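Local coordinates for extracellular solute-binding protein, family 1 (Trichodesmium erythraeum IMS101, PDB 6G7N) that binds ferric iron in the cleft of a periplasmic-type solute-binding fold, probably to deliver it to an ABC transporter for uptake, at residues Tyr6-Tyr11 with Phe55-Ala60; Gly97-Ala102 with Asn268-Val273; Lys93-Phe98 with Val231-Gly236. One frame throughout, in Å; residues are numbered along the deposited sequence. Where two conformers were deposited one is given.

Interaction 1 (Tyr6-Tyr11 with Phe55-Ala60); sequences YSSRHY and FMTVDA. With DAL (D-alanine), chain C.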
# COMPACT_ATOMS: atom_id res chain seq x y z
N TYR A 6 14.64 -10.33 -4.27
CA TYR A 6 13.55 -10.50 -5.26
C TYR A 6 12.50 -9.45 -4.91
O TYR A 6 11.87 -9.52 -3.86
CB TYR A 6 12.93 -11.89 -5.16
CG TYR A 6 13.68 -13.03 -5.82
CD1 TYR A 6 15.06 -13.17 -5.73
CD2 TYR A 6 12.96 -14.03 -6.47
CE1 TYR A 6 15.71 -14.25 -6.31
CE2 TYR A 6 13.59 -15.12 -7.03
CZ TYR A 6 14.97 -15.23 -6.96
OH TYR A 6 15.58 -16.34 -7.52
N SER A 7 12.33 -8.44 -5.76
CA SER A 7 11.46 -7.31 -5.43
C SER A 7 10.62 -6.86 -6.61
O SER A 7 11.12 -6.76 -7.74
CB SER A 7 12.28 -6.13 -4.94
OG SER A 7 11.43 -5.03 -4.64
N SER A 8 9.36 -6.53 -6.32
CA SER A 8 8.50 -5.81 -7.27
C SER A 8 8.45 -4.29 -7.03
O SER A 8 7.72 -3.56 -7.71
CB SER A 8 7.09 -6.40 -7.22
OG SER A 8 6.47 -6.14 -5.97
N ARG A 9 9.20 -3.83 -6.02
CA ARG A 9 9.06 -2.48 -5.42
C ARG A 9 10.31 -1.61 -5.62
O ARG A 9 10.40 -0.50 -5.08
CB ARG A 9 8.71 -2.68 -3.91
CG ARG A 9 8.63 -1.46 -2.97
CD ARG A 9 7.72 -0.32 -3.41
NE ARG A 9 7.72 0.78 -2.45
CZ ARG A 9 8.71 1.65 -2.34
NH1 ARG A 9 9.76 1.61 -3.14
NH2 ARG A 9 8.64 2.60 -1.40
N HIS A 10 11.24 -2.07 -6.45
CA HIS A 10 12.46 -1.31 -6.70
C HIS A 10 12.15 -0.07 -7.55
O HIS A 10 11.50 -0.15 -8.59
CB HIS A 10 13.50 -2.19 -7.42
CG HIS A 10 14.70 -1.45 -7.91
ND1 HIS A 10 15.79 -1.18 -7.11
CD2 HIS A 10 14.96 -0.91 -9.12
CE1 HIS A 10 16.68 -0.51 -7.83
NE2 HIS A 10 16.19 -0.32 -9.05
N TYR A 11 12.70 1.07 -7.14
CA TYR A 11 12.82 2.29 -7.95
C TYR A 11 14.30 2.61 -8.11
O TYR A 11 15.12 2.23 -7.27
CB TYR A 11 12.05 3.45 -7.32
CG TYR A 11 10.57 3.25 -7.44
CD1 TYR A 11 9.89 3.54 -8.61
CD2 TYR A 11 9.85 2.66 -6.41
CE1 TYR A 11 8.52 3.31 -8.71
CE2 TYR A 11 8.50 2.42 -6.50
CZ TYR A 11 7.83 2.75 -7.64
OH TYR A 11 6.47 2.50 -7.73
N PHE A 55 12.43 -11.13 -0.02
CA PHE A 55 11.29 -10.88 -0.94
C PHE A 55 10.67 -9.55 -0.49
O PHE A 55 10.34 -9.39 0.68
CB PHE A 55 10.27 -12.02 -0.87
CG PHE A 55 8.98 -11.71 -1.58
CD1 PHE A 55 8.95 -11.53 -2.96
CD2 PHE A 55 7.79 -11.51 -0.87
CE1 PHE A 55 7.79 -11.20 -3.61
CE2 PHE A 55 6.62 -11.22 -1.54
CZ PHE A 55 6.62 -11.06 -2.90
N MET A 56 10.48 -8.64 -1.45
CA MET A 56 9.79 -7.37 -1.20
C MET A 56 8.71 -7.12 -2.22
O MET A 56 8.87 -7.40 -3.42
CB MET A 56 10.75 -6.19 -1.20
CG MET A 56 11.73 -6.23 -0.06
SD MET A 56 12.77 -4.79 0.14
CE MET A 56 11.62 -3.70 0.94
N THR A 57 7.60 -6.54 -1.76
CA THR A 57 6.48 -6.21 -2.64
C THR A 57 5.64 -5.15 -1.99
O THR A 57 6.00 -4.62 -0.94
CB THR A 57 5.70 -7.48 -3.03
OG1 THR A 57 4.83 -7.22 -4.13
CG2 THR A 57 4.86 -8.03 -1.87
N VAL A 58 4.52 -4.79 -2.62
CA VAL A 58 3.54 -3.88 -2.02
C VAL A 58 2.25 -4.60 -1.68
O VAL A 58 1.83 -5.54 -2.38
CB VAL A 58 3.25 -2.58 -2.81
CG1 VAL A 58 4.55 -1.95 -3.29
CG2 VAL A 58 2.33 -2.82 -3.99
N ASP A 59 1.66 -4.10 -0.60
CA ASP A 59 0.35 -4.46 -0.06
C ASP A 59 0.44 -5.64 0.89
O ASP A 59 0.92 -6.71 0.51
CB ASP A 59 -0.75 -4.63 -1.13
CG ASP A 59 -2.11 -4.31 -0.59
OD1 ASP A 59 -2.58 -5.07 0.28
OD2 ASP A 59 -2.67 -3.27 -0.98
N ALA A 60 -0.07 -5.47 2.10
CA ALA A 60 -0.09 -6.57 3.05
C ALA A 60 -0.89 -7.76 2.48
O ALA A 60 -0.64 -8.89 2.87
CB ALA A 60 -0.69 -6.11 4.36
N DAL C . 2.05 0.34 -7.89
CA DAL C . 3.52 0.55 -7.64
CB DAL C . 4.31 -0.68 -8.07
C DAL C . 3.83 0.93 -6.23
O DAL C . 2.84 1.17 -5.50
OXT DAL C . 5.04 0.99 -5.88
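Tyr-6 and Ser-7 pair with Phe-55 and Met-56 as neighbouring parallel strands, at the end where both chains leave the sheet for the ligand pocket. Strand 2-7 and strand 54-58 are joined here by two backbone bonds. Met-56 N donates to Tyr-6 O at 2.9 Å, and Ser-8 N donates to Met-56 O at 3.1 Å. Met-56 thus bonds to both Tyr-6 and Ser-8, the residues either side of its partner Ser-7, as parallel pairing requires. Ser-7 and Met-56 share one face of the sheet, where Ser-7 OG lies 3.7 Å from Met-56 CB. Tyr-6 and Phe-55 share the other face, which is covered by helix 36-46.

Past the last bridge the side chains take over. Thr-57 OG1 donates to Ser-8 OG over 2.7 Å, a short bond that ties the two segments together where the strands end. Ser-7 OG is anti to its own backbone N (chi1 180°), which sets it beside its carbonyl carbon. There it accepts from Arg-9 N at 2.9 Å, closing an ST turn that bends the chain after the strand. In one of the two conformers of Val-58, Arg-9 runs across it at about a right angle, Arg-9 CD 3.6 Å from Val-58 CG1; this contact is less certain. The Arg-9 guanidinium lies beyond, where NE donates to Ser-234 and NH2 to Phe-264 O.

The bound D-alanine lies next to this pair. Its OXT is 2.8 Å from Tyr-11 OH and meets the edge of that ring in plane. Asp-59 takes the N-cap position of helix 60-68. Parallel strands whose C-terminal ends open into loops and helix starts that line the ligand are typical of the periplasmic binding protein fold.

Interaction 2 (Gly97-Ala102 with Asn268-Val273); sequences GFSKRA and NNEYPV. With DAL (D-alanine), chain C.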
# COMPACT_ATOMS: atom_id res chain seq x y z
N GLY A 97 6.53 -4.15 7.30
CA GLY A 97 6.43 -2.93 6.50
C GLY A 97 7.64 -2.02 6.64
O GLY A 97 8.13 -1.83 7.74
N PHE A 98 8.04 -1.44 5.51
CA PHE A 98 9.15 -0.50 5.46
C PHE A 98 8.78 0.88 4.95
O PHE A 98 9.49 1.84 5.24
CB PHE A 98 10.33 -1.07 4.68
CG PHE A 98 10.88 -2.32 5.33
CD1 PHE A 98 11.69 -2.25 6.45
CD2 PHE A 98 10.56 -3.58 4.86
CE1 PHE A 98 12.14 -3.39 7.08
CE2 PHE A 98 10.99 -4.73 5.50
CZ PHE A 98 11.80 -4.63 6.60
N SER A 99 7.66 1.02 4.21
CA SER A 99 7.05 2.33 3.96
C SER A 99 5.54 2.14 4.00
O SER A 99 5.05 1.01 3.91
CB SER A 99 7.55 3.02 2.68
OG SER A 99 7.14 2.34 1.52
N LYS A 100 4.83 3.25 4.12
CA LYS A 100 3.40 3.26 4.36
C LYS A 100 2.70 4.15 3.35
O LYS A 100 3.16 5.23 3.01
CB LYS A 100 3.16 3.82 5.81
CG LYS A 100 1.78 4.10 6.29
CD LYS A 100 1.91 4.55 7.74
CE LYS A 100 2.51 5.91 8.04
NZ LYS A 100 2.28 6.27 9.47
N ARG A 101 1.53 3.68 2.91
CA ARG A 101 0.63 4.42 2.03
C ARG A 101 -0.74 4.49 2.70
O ARG A 101 -1.08 3.68 3.53
CB ARG A 101 0.56 3.80 0.63
CG ARG A 101 0.10 2.33 0.57
CD ARG A 101 1.22 1.29 0.62
NE ARG A 101 2.21 1.41 -0.43
CZ ARG A 101 2.00 1.12 -1.73
NH1 ARG A 101 2.95 1.36 -2.61
NH2 ARG A 101 0.84 0.62 -2.15
N ALA A 102 -1.55 5.46 2.29
CA ALA A 102 -2.94 5.58 2.79
C ALA A 102 -3.89 5.54 1.61
O ALA A 102 -3.62 6.12 0.56
CB ALA A 102 -3.13 6.90 3.54
N ASN A 268 9.09 6.50 -3.61
CA ASN A 268 7.74 6.42 -4.13
C ASN A 268 6.76 7.36 -3.44
O ASN A 268 5.56 7.08 -3.45
CB ASN A 268 7.21 4.98 -4.10
CG ASN A 268 5.93 4.81 -4.91
OD1 ASN A 268 5.78 5.41 -5.99
ND2 ASN A 268 5.03 3.95 -4.43
N ASN A 269 7.25 8.44 -2.86
CA ASN A 269 6.38 9.40 -2.20
C ASN A 269 5.47 8.78 -1.15
O ASN A 269 4.34 9.22 -0.97
CB ASN A 269 5.56 10.21 -3.21
CG ASN A 269 6.44 10.90 -4.21
OD1 ASN A 269 7.28 11.71 -3.85
ND2 ASN A 269 6.27 10.56 -5.49
N GLU A 270 6.00 7.79 -0.43
CA GLU A 270 5.34 7.12 0.69
C GLU A 270 5.82 7.73 2.01
O GLU A 270 6.79 8.51 2.05
CB GLU A 270 5.56 5.60 0.61
CG GLU A 270 4.81 5.00 -0.55
CD GLU A 270 4.94 3.49 -0.66
OE1 GLU A 270 4.73 2.77 0.36
OE2 GLU A 270 5.19 2.99 -1.79
N TYR A 271 5.12 7.37 3.08
CA TYR A 271 5.52 7.78 4.43
C TYR A 271 6.49 6.76 4.99
O TYR A 271 6.37 5.56 4.74
CB TYR A 271 4.28 7.84 5.33
CG TYR A 271 3.23 8.84 4.91
CD1 TYR A 271 3.30 10.16 5.35
CD2 TYR A 271 2.18 8.51 4.07
CE1 TYR A 271 2.36 11.11 4.95
CE2 TYR A 271 1.23 9.46 3.66
CZ TYR A 271 1.33 10.75 4.10
OH TYR A 271 0.38 11.68 3.66
N PRO A 272 7.41 7.19 5.86
CA PRO A 272 8.21 6.24 6.63
C PRO A 272 7.34 5.46 7.57
O PRO A 272 6.26 5.92 7.97
CB PRO A 272 9.17 7.12 7.45
CG PRO A 272 9.11 8.45 6.79
CD PRO A 272 7.73 8.58 6.25
N VAL A 273 7.78 4.25 7.97
CA VAL A 273 7.14 3.54 9.07
C VAL A 273 7.75 3.90 10.43
O VAL A 273 7.08 3.71 11.45
CB VAL A 273 7.12 2.01 8.89
CG1 VAL A 273 6.42 1.64 7.60
CG2 VAL A 273 8.50 1.40 8.99
N DAL C . 2.05 0.34 -7.89
CA DAL C . 3.52 0.55 -7.64
CB DAL C . 4.31 -0.68 -8.07
C DAL C . 3.83 0.93 -6.23
O DAL C . 2.84 1.17 -5.50
OXT DAL C . 5.04 0.99 -5.88
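Lys-100 and Tyr-271 form an antiparallel hydrogen-bonded pair, with Lys-100 N giving to Tyr-271 O at 2.8 Å and Tyr-271 N giving to Lys-100 O at 2.9 Å. On one side of this pair the carboxylate of Glu-270 is gripped side-on by Arg-101. Arg-101 NE reaches Glu-270 OE1 at 3.0 Å, and NH1 reaches Glu-270 OE2 at 2.9 Å. The two flat groups are steeply turned, 71° apart, so both nitrogens come from above the carboxylate plane. Ser-99 OG donates to OE1 at 2.7 Å from the opposite face. Asn-268 ND2 takes the anti lone pair of OE2. Glu-270 is a second-shell residue here: it positions Arg-101, whose NH1 also donates to D-alanine O at 2.9 Å. An alanine in place of Glu-270 would probably leave Arg-101 NE and the buried Ser-99 OG without this carboxylate, and the guanidinium freer to turn. Just before Glu-270, Asn-269 ends helix 258-266 in a Schellman motif. On the other side of the pair Lys-100 CE packs on Tyr-271 CB, while its NZ bonds to Asn-291. Val-273 CG1 rests against the backbone of Phe-98, 3.6 Å from its carbonyl carbon.

Interaction 3 (Lys93-Phe98 with Val231-Gly236); sequences KLWFGF and VNISGG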
# COMPACT_ATOMS: atom_id res chain seq x y z
N LYS A 93 5.70 -12.61 12.44
CA LYS A 93 7.08 -12.20 12.15
C LYS A 93 7.58 -12.70 10.81
O LYS A 93 8.78 -12.81 10.57
CB LYS A 93 8.05 -12.54 13.28
CG LYS A 93 7.58 -12.13 14.66
CD LYS A 93 7.45 -10.61 14.84
CE LYS A 93 7.03 -10.21 16.26
NZ LYS A 93 5.64 -10.63 16.57
N LEU A 94 6.65 -12.92 9.89
CA LEU A 94 6.98 -13.41 8.55
C LEU A 94 7.32 -12.31 7.55
O LEU A 94 8.01 -12.56 6.56
CB LEU A 94 5.85 -14.29 8.02
CG LEU A 94 5.68 -15.61 8.77
CD1 LEU A 94 4.34 -16.22 8.43
CD2 LEU A 94 6.81 -16.58 8.44
N TRP A 95 6.83 -11.09 7.80
CA TRP A 95 7.07 -9.97 6.92
C TRP A 95 6.83 -8.70 7.72
O TRP A 95 6.23 -8.71 8.79
CB TRP A 95 6.19 -10.03 5.64
CG TRP A 95 4.75 -10.33 5.88
CD1 TRP A 95 4.17 -11.56 5.72
CD2 TRP A 95 3.71 -9.45 6.34
NE1 TRP A 95 2.83 -11.50 6.05
CE2 TRP A 95 2.54 -10.22 6.46
CE3 TRP A 95 3.67 -8.08 6.70
CZ2 TRP A 95 1.35 -9.69 6.92
CZ3 TRP A 95 2.50 -7.57 7.18
CH2 TRP A 95 1.35 -8.35 7.28
N PHE A 96 7.30 -7.61 7.13
CA PHE A 96 7.44 -6.33 7.83
C PHE A 96 7.21 -5.20 6.85
O PHE A 96 7.72 -5.24 5.73
CB PHE A 96 8.87 -6.20 8.40
CG PHE A 96 9.26 -7.32 9.33
CD1 PHE A 96 9.76 -8.53 8.81
CD2 PHE A 96 9.04 -7.24 10.70
CE1 PHE A 96 10.04 -9.60 9.64
CE2 PHE A 96 9.32 -8.33 11.53
CZ PHE A 96 9.81 -9.49 10.99
N GLY A 97 6.53 -4.15 7.30
CA GLY A 97 6.43 -2.93 6.50
C GLY A 97 7.64 -2.02 6.64
O GLY A 97 8.13 -1.83 7.74
N PHE A 98 8.04 -1.44 5.51
CA PHE A 98 9.15 -0.50 5.46
C PHE A 98 8.78 0.88 4.95
O PHE A 98 9.49 1.84 5.24
CB PHE A 98 10.33 -1.07 4.68
CG PHE A 98 10.88 -2.32 5.33
CD1 PHE A 98 11.69 -2.25 6.45
CD2 PHE A 98 10.56 -3.58 4.86
CE1 PHE A 98 12.14 -3.39 7.08
CE2 PHE A 98 10.99 -4.73 5.50
CZ PHE A 98 11.80 -4.63 6.60
N VAL A 231 -4.37 2.47 6.31
CA VAL A 231 -3.01 2.49 5.85
C VAL A 231 -2.58 1.10 5.43
O VAL A 231 -3.06 0.07 5.93
CB VAL A 231 -2.04 3.13 6.87
CG1 VAL A 231 -2.42 4.60 7.07
CG2 VAL A 231 -1.99 2.40 8.19
N ASN A 232 -1.62 1.07 4.53
CA ASN A 232 -1.08 -0.21 4.03
C ASN A 232 0.40 -0.01 3.79
O ASN A 232 0.93 1.09 4.03
CB ASN A 232 -1.90 -0.64 2.80
CG ASN A 232 -1.93 -2.14 2.54
OD1 ASN A 232 -1.00 -2.88 2.91
ND2 ASN A 232 -2.98 -2.61 1.86
N ILE A 233 1.10 -1.07 3.36
CA ILE A 233 2.56 -1.06 3.38
C ILE A 233 3.18 -1.51 2.07
O ILE A 233 2.62 -2.31 1.31
CB ILE A 233 3.09 -1.97 4.52
CG1 ILE A 233 2.53 -3.40 4.45
CG2 ILE A 233 2.80 -1.34 5.87
CD1 ILE A 233 3.28 -4.40 5.30
N SER A 234 4.41 -1.00 1.87
CA SER A 234 5.44 -1.65 1.07
C SER A 234 6.29 -2.44 2.05
O SER A 234 6.67 -1.90 3.08
CB SER A 234 6.34 -0.61 0.37
OG SER A 234 5.65 0.19 -0.55
N GLY A 235 6.57 -3.71 1.78
CA GLY A 235 7.26 -4.49 2.79
C GLY A 235 7.92 -5.72 2.26
O GLY A 235 8.02 -5.95 1.07
N GLY A 236 8.43 -6.51 3.20
CA GLY A 236 9.16 -7.72 2.81
C GLY A 236 9.51 -8.61 3.95
O GLY A 236 9.22 -8.33 5.11
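Ile-233 packs its side chain against Gly-97 and Trp-95, where strand 231-239 meets the start of strand 96-108. Its CB lies 4.0 Å from Gly-97 CA. CG1 stands between the backbone N and the carbonyl carbon (chi1 54°), while CG2 also touches Gly-97 CA. At the tip, CD1 meets Gly-97 CA at 3.7 Å and Trp-95 CZ3 at 3.8 Å. The indole and the isoleucine cross at about a right angle. A CB on Gly-97 would probably clash with Ile-233 CG2, and one on Gly-235 with Phe-96 O, so the two glycines allow the close approach. Gly-235 faces Gly-97 in an antiparallel non-hydrogen-bonded pair, with a CA to CA distance of only 4.1 Å.

The residue pairs are antiparallel, though the touching parts run 122° apart and the chain turns a corner at Phe-98. Phe-96 N gives to Gly-236 O in a bent bond (136° at the hydrogen), and Gly-236 N returns a bond to Phe-96 O at 2.9 Å. Phe-98 N gives to Ser-234 O at 2.8 Å in a nearly straight bond. The Phe-98 ring turns its edge to Gly-236, with CE2 3.9 Å from Gly-236 N.

Helix 60-68 covers the Trp-95 side: Leu-63 touches both Trp-95 and Ile-233, and Gln-67 accepts from Trp-95 NE1. Phe-96 instead packs on helix 78-83. Strand 54-58 pairs with strand 231-239 as a further neighbour in the sheet.

Overall arrangement
The three contacts lie close together around the ligand pocket, with centres 10 to 12 Å apart. All belong to one mixed sheet. Interaction 1 comes first along the chain and closes before the others open. Interactions 2 and 3 both use the start of strand 96-108 and share Gly-97 and Phe-98. Strand 231-239 lies between strands 54-58 and 96-108, so interaction 3 links the other two: Ile-233 O accepts from Asp-59 N, and Asn-232 N donates to Arg-101 O. Interactions 1 and 2 also meet directly, Arg-9 reaching Ser-99, and both touch D-alanine. Distant parts of the sequence thus converge on one site beside the ferric ion, which Tyr-141, Tyr-197 and Tyr-198 bind.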